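Local coordinates for protein hemagglutinin (Pseudomonas aeruginosa, PDB 6D7Y) that is the toxic C-terminal tip of a contact-dependent growth inhibition protein, CdiA, probably delivered into neighbouring bacteria to stop their growth and blocked by a cognate immunity protein, at residues T16-A21 / G89-F94; F51-R56 / D79-R84. All blocks are in the same frame, centred on the assembly; numbering follows the deposited sequence.

Contact 1 (T16-A21 / G89-F94)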
loop_
_atom_site.group_PDB
_atom_site.type_symbol
_atom_site.label_atom_id
_atom_site.label_comp_id
_atom_site.label_asym_id
_atom_site.label_seq_id
_atom_site.Cartn_x
_atom_site.Cartn_y
_atom_site.Cartn_z
ATOM N N THR A 16 6.572 8.797 -4.906
ATOM C CA THR A 16 5.548 9.183 -3.940
ATOM C C THR A 16 5.615 8.222 -2.755
ATOM O O THR A 16 6.286 7.200 -2.829
ATOM C CB THR A 16 4.135 9.111 -4.544
ATOM O OG1 THR A 16 3.869 7.779 -5.017
ATOM C CG2 THR A 16 4.008 10.099 -5.704
ATOM N N VAL A 17 4.943 8.565 -1.658
ATOM C CA VAL A 17 4.901 7.665 -0.498
ATOM C C VAL A 17 4.415 6.277 -0.946
ATOM O O VAL A 17 5.045 5.265 -0.637
ATOM C CB VAL A 17 3.998 8.216 0.626
ATOM C CG1 VAL A 17 3.824 7.200 1.740
ATOM C CG2 VAL A 17 4.554 9.529 1.162
ATOM N N ILE A 18 3.340 6.230 -1.724
ATOM C CA ILE A 18 2.804 4.933 -2.155
ATOM C C ILE A 18 3.682 4.237 -3.198
ATOM O O ILE A 18 3.763 3.007 -3.210
ATOM C CB ILE A 18 1.322 5.045 -2.586
ATOM C CG1 ILE A 18 0.652 3.659 -2.545
ATOM C CG2 ILE A 18 1.195 5.771 -3.938
ATOM C CD1 ILE A 18 -0.852 3.700 -2.679
ATOM N N GLY A 19 4.364 5.008 -4.047
ATOM C CA GLY A 19 5.263 4.429 -5.042
ATOM C C GLY A 19 6.425 3.739 -4.333
ATOM O O GLY A 19 6.786 2.606 -4.668
ATOM N N HIS A 20 7.010 4.410 -3.340
ATOM C CA HIS A 20 8.101 3.798 -2.565
ATOM C C HIS A 20 7.608 2.529 -1.826
ATOM O O HIS A 20 8.331 1.521 -1.703
ATOM C CB HIS A 20 8.709 4.790 -1.569
ATOM C CG HIS A 20 9.593 5.830 -2.196
ATOM N ND1 HIS A 20 10.858 5.544 -2.658
ATOM C CD2 HIS A 20 9.422 7.163 -2.374
ATOM C CE1 HIS A 20 11.413 6.650 -3.122
ATOM N NE2 HIS A 20 10.560 7.645 -2.961
ATOM N N ALA A 21 6.399 2.597 -1.301
ATOM C CA ALA A 21 5.840 1.441 -0.592
ATOM C C ALA A 21 5.735 0.239 -1.524
ATOM O O ALA A 21 6.090 -0.887 -1.134
ATOM C CB ALA A 21 4.488 1.786 0.001
ATOM N N GLY A 89 -7.735 7.838 8.065
ATOM C CA GLY A 89 -7.956 7.443 6.669
ATOM C C GLY A 89 -6.787 7.703 5.722
ATOM O O GLY A 89 -6.874 7.391 4.537
ATOM N N THR A 90 -5.716 8.328 6.207
ATOM C CA THR A 90 -4.564 8.562 5.342
ATOM C C THR A 90 -3.784 7.269 5.127
ATOM O O THR A 90 -3.744 6.399 5.994
ATOM C CB THR A 90 -3.608 9.647 5.869
ATOM O OG1 THR A 90 -3.113 9.307 7.171
ATOM C CG2 THR A 90 -4.295 11.025 5.893
ATOM N N PHE A 91 -3.146 7.178 3.961
ATOM C CA PHE A 91 -2.346 6.015 3.624
ATOM C C PHE A 91 -1.137 5.860 4.547
ATOM O O PHE A 91 -0.412 6.821 4.777
ATOM C CB PHE A 91 -1.862 6.112 2.185
ATOM C CG PHE A 91 -1.035 4.952 1.754
ATOM C CD1 PHE A 91 -1.637 3.767 1.364
ATOM C CD2 PHE A 91 0.365 5.031 1.759
ATOM C CE1 PHE A 91 -0.874 2.698 0.973
ATOM C CE2 PHE A 91 1.123 3.959 1.375
ATOM C CZ PHE A 91 0.499 2.788 0.971
ATOM N N LYS A 92 -0.938 4.657 5.085
ATOM C CA LYS A 92 0.235 4.362 5.929
ATOM C C LYS A 92 1.211 3.501 5.120
ATOM O O LYS A 92 2.410 3.799 5.036
ATOM C CB LYS A 92 -0.167 3.653 7.227
ATOM C CG LYS A 92 0.989 3.107 8.062
ATOM C CD LYS A 92 1.881 4.204 8.549
ATOM C CE LYS A 92 2.897 3.682 9.561
ATOM N NZ LYS A 92 3.626 4.858 10.102
ATOM N N GLY A 93 0.709 2.414 4.549
ATOM C CA GLY A 93 1.571 1.560 3.773
ATOM C C GLY A 93 0.866 0.333 3.233
ATOM O O GLY A 93 -0.315 0.106 3.486
ATOM N N PHE A 94 1.602 -0.418 2.430
ATOM C CA PHE A 94 1.119 -1.713 1.972
ATOM C C PHE A 94 1.531 -2.726 3.034
ATOM O O PHE A 94 2.484 -2.514 3.770
ATOM C CB PHE A 94 1.716 -2.072 0.606
ATOM C CG PHE A 94 1.166 -1.261 -0.539
ATOM C CD1 PHE A 94 -0.186 -1.313 -0.856
ATOM C CD2 PHE A 94 2.005 -0.538 -1.368
ATOM C CE1 PHE A 94 -0.703 -0.588 -1.921
ATOM C CE2 PHE A 94 1.496 0.175 -2.433
ATOM C CZ PHE A 94 0.142 0.144 -2.723
#
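Helix 17-21 and strand 91-94 run nearly parallel, 17° apart with their axes 8.1 Å from each other, and the backbones come nearest where Ala-21 CA lies 6.1 Å from Gly-93 CA. The interface is apolar. Ile-18, with CG1 anti to the backbone N (chi1 -160°), packs against two phenyl rings. Ile-18 CG1 lies over one face of Phe-91, 4.0 Å from the ring centroid, in a CH-pi contact, and is also 3.6 Å from Phe-94 CZ. At the rim of the Phe-91 ring, Val-17 CG1 and Ala-21 CB approach near the ring plane, and Ala-21 CB also meets Phe-94 CD2 at 3.7 Å. The two rings also meet: Phe-91 CZ sits above the centre of one Phe-94 face. Here the first turn of helix 17-28 packs against an outermost strand of the four-stranded antiparallel sheet. A classic beta bulge, Lys-92 and Gly-93 facing Arg-84, falls between the two phenylalanines, both of which point toward the helix. Thr-16 is the N-cap, its OG1 accepting from Gly-19 N at 3.0 Å and also hydrogen-bonded to Asn-44 OD1. Beyond the segments, Ala-47 and Phe-51 of helix 40-56 touch Ile-18, and Trp-33 meets the Phe-94 ring.

Contact 2 (F51-R56 / D79-R84)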
loop_
_atom_site.group_PDB
_atom_site.type_symbol
_atom_site.label_atom_id
_atom_site.label_comp_id
_atom_site.label_asym_id
_atom_site.label_seq_id
_atom_site.Cartn_x
_atom_site.Cartn_y
_atom_site.Cartn_z
ATOM N N PHE A 51 -3.645 -0.240 -5.114
ATOM C CA PHE A 51 -4.474 0.384 -4.109
ATOM C C PHE A 51 -5.961 0.285 -4.480
ATOM O O PHE A 51 -6.771 -0.213 -3.691
ATOM C CB PHE A 51 -4.054 1.837 -3.924
ATOM C CG PHE A 51 -4.857 2.566 -2.903
ATOM C CD1 PHE A 51 -4.609 2.377 -1.556
ATOM C CD2 PHE A 51 -5.868 3.441 -3.289
ATOM C CE1 PHE A 51 -5.339 3.049 -0.601
ATOM C CE2 PHE A 51 -6.610 4.121 -2.335
ATOM C CZ PHE A 51 -6.336 3.922 -0.992
ATOM N N LYS A 52 -6.311 0.760 -5.673
ATOM C CA LYS A 52 -7.703 0.703 -6.146
ATOM C C LYS A 52 -8.237 -0.728 -6.216
ATOM O O LYS A 52 -9.407 -0.973 -5.911
ATOM C CB LYS A 52 -7.866 1.400 -7.495
ATOM C CG LYS A 52 -7.734 2.906 -7.399
ATOM C CD LYS A 52 -7.995 3.580 -8.737
ATOM C CE LYS A 52 -7.840 5.094 -8.627
ATOM N NZ LYS A 52 -8.771 5.699 -7.630
ATOM N N GLU A 53 -7.394 -1.665 -6.629
ATOM C CA GLU A 53 -7.801 -3.073 -6.671
ATOM C C GLU A 53 -8.137 -3.612 -5.278
ATOM O O GLU A 53 -9.173 -4.263 -5.090
ATOM C CB GLU A 53 -6.735 -3.941 -7.332
ATOM C CG GLU A 53 -6.660 -3.743 -8.849
ATOM C CD GLU A 53 -5.578 -4.563 -9.536
ATOM O OE1 GLU A 53 -4.702 -5.129 -8.854
ATOM O OE2 GLU A 53 -5.602 -4.638 -10.786
ATOM N N ILE A 54 -7.274 -3.314 -4.308
ATOM C CA ILE A 54 -7.462 -3.763 -2.924
ATOM C C ILE A 54 -8.739 -3.176 -2.326
ATOM O O ILE A 54 -9.474 -3.865 -1.624
ATOM C CB ILE A 54 -6.219 -3.429 -2.055
ATOM C CG1 ILE A 54 -4.992 -4.185 -2.592
ATOM C CG2 ILE A 54 -6.460 -3.813 -0.598
ATOM C CD1 ILE A 54 -3.644 -3.676 -2.102
ATOM N N VAL A 55 -8.991 -1.906 -2.607
ATOM C CA VAL A 55 -10.186 -1.233 -2.130
ATOM C C VAL A 55 -11.467 -1.844 -2.722
ATOM O O VAL A 55 -12.441 -2.015 -2.006
ATOM C CB VAL A 55 -10.135 0.277 -2.454
ATOM C CG1 VAL A 55 -11.470 0.956 -2.183
ATOM C CG2 VAL A 55 -9.027 0.941 -1.657
ATOM N N ARG A 56 -11.456 -2.187 -4.004
ATOM C CA ARG A 56 -12.680 -2.735 -4.638
ATOM C C ARG A 56 -12.909 -4.233 -4.398
ATOM O O ARG A 56 -14.026 -4.723 -4.581
ATOM C CB ARG A 56 -12.744 -2.431 -6.145
ATOM C CG ARG A 56 -11.763 -3.176 -7.028
ATOM C CD ARG A 56 -12.066 -2.935 -8.499
ATOM N NE ARG A 56 -11.957 -1.521 -8.871
ATOM C CZ ARG A 56 -10.852 -0.917 -9.323
ATOM N NH1 ARG A 56 -9.709 -1.581 -9.480
ATOM N NH2 ARG A 56 -10.892 0.376 -9.630
ATOM N N ASP A 79 -5.245 -12.873 -1.596
ATOM C CA ASP A 79 -4.069 -12.953 -2.515
ATOM C C ASP A 79 -2.735 -12.442 -1.913
ATOM O O ASP A 79 -1.722 -12.412 -2.600
ATOM C CB ASP A 79 -4.349 -12.284 -3.889
ATOM C CG ASP A 79 -4.433 -10.741 -3.834
ATOM O OD1 ASP A 79 -3.897 -10.103 -2.902
ATOM O OD2 ASP A 79 -5.013 -10.149 -4.788
ATOM N N GLY A 80 -2.761 -12.024 -0.646
ATOM C CA GLY A 80 -1.558 -11.606 0.057
ATOM C C GLY A 80 -1.307 -10.125 0.126
ATOM O O GLY A 80 -0.537 -9.686 0.970
ATOM N N ARG A 81 -1.943 -9.356 -0.753
ATOM C CA ARG A 81 -1.807 -7.918 -0.742
ATOM C C ARG A 81 -2.734 -7.303 0.308
ATOM O O ARG A 81 -3.808 -7.818 0.607
ATOM C CB ARG A 81 -2.183 -7.333 -2.095
ATOM C CG ARG A 81 -1.330 -7.808 -3.262
ATOM C CD ARG A 81 -1.845 -7.184 -4.552
ATOM N NE ARG A 81 -3.202 -7.625 -4.865
ATOM C CZ ARG A 81 -4.010 -7.069 -5.760
ATOM N NH1 ARG A 81 -3.641 -6.005 -6.465
ATOM N NH2 ARG A 81 -5.206 -7.601 -5.971
ATOM N N GLY A 82 -2.323 -6.169 0.841
ATOM C CA GLY A 82 -3.129 -5.499 1.805
ATOM C C GLY A 82 -2.750 -4.037 1.896
ATOM O O GLY A 82 -1.683 -3.646 1.437
ATOM N N VAL A 83 -3.630 -3.255 2.513
ATOM C CA VAL A 83 -3.400 -1.796 2.725
ATOM C C VAL A 83 -3.636 -1.463 4.184
ATOM O O VAL A 83 -4.554 -1.995 4.823
ATOM C CB VAL A 83 -4.338 -0.952 1.853
ATOM C CG1 VAL A 83 -4.311 0.521 2.259
ATOM C CG2 VAL A 83 -3.941 -1.088 0.390
ATOM N N ARG A 84 -2.773 -0.588 4.710
ATOM C CA ARG A 84 -2.851 -0.116 6.060
ATOM C C ARG A 84 -3.033 1.390 5.977
ATOM O O ARG A 84 -2.299 2.074 5.263
ATOM C CB ARG A 84 -1.579 -0.437 6.831
ATOM C CG ARG A 84 -1.485 0.148 8.237
ATOM C CD ARG A 84 -0.207 -0.317 8.925
ATOM N NE ARG A 84 -0.334 -1.698 9.405
ATOM C CZ ARG A 84 0.682 -2.513 9.702
ATOM N NH1 ARG A 84 1.930 -2.160 9.439
ATOM N NH2 ARG A 84 0.422 -3.756 10.156
#
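Arg-81 holds two carboxylates at different edges of its guanidinium. Asp-79 is gripped side-on: Arg-81 NH2 donates to the syn lone pair of Asp-79 OD2 at 2.8 Å, while NE also reaches OD2, from above the carboxylate plane, and bonds weakly to OD1. On the helix side, Arg-81 NH1 donates to the anti lone pair of Glu-53 OE1 at 2.8 Å in a salt bridge, N-H...O angle 151°; the carboxylate stands 77° to the guanidinium. Glu-53 OE2 pairs with Lys-49. His-50 ND1 is a further partner of Arg-81 NH1, so Asp-79, Glu-53 and His-50 together hold the guanidinium. Asp-79 OD1 also accepts from Arg-81 N at 3.0 Å, closing an Asx turn that leads into strand 82-86. With the chain bent at chi3 (-64°), one face of the guanidinium lies against Ile-54 CG1. Farther in, Ile-54 CD1 meets Val-83 CG2 at 3.6 Å and Arg-81 CB at 3.9 Å, and Val-83 CG1 touches the edge of the Phe-51 ring at CE1, 4.0 Å away. Trp-33 extends this apolar layer beside Ile-54. The end of helix 40-56 crosses an inner strand almost perpendicularly, in an alpha+beta fold with helices packed on an antiparallel four-stranded meander.

In the fold
The two contacts, centred 12 Å apart, bring different helices onto neighbouring strands of one sheet, helix 17-28 onto strand 91-95 and helix 40-56 onto strand 82-86. Backbone hydrogen bonds join the strands at the bulge: Gly-93 O lies 2.8 Å from Arg-84 N, and Lys-92 N 2.9 Å from Arg-84 O. On the helical side, Ile-18 CD1 of contact 1 packs 3.9 Å from Phe-51 CB of contact 2. Across the neighbouring strands Phe-94 touches Val-83, so the apolar cores of both contacts merge. The polar network of Glu-53, Asp-79 and Arg-81 borders this shared core at the start of strand 82-86.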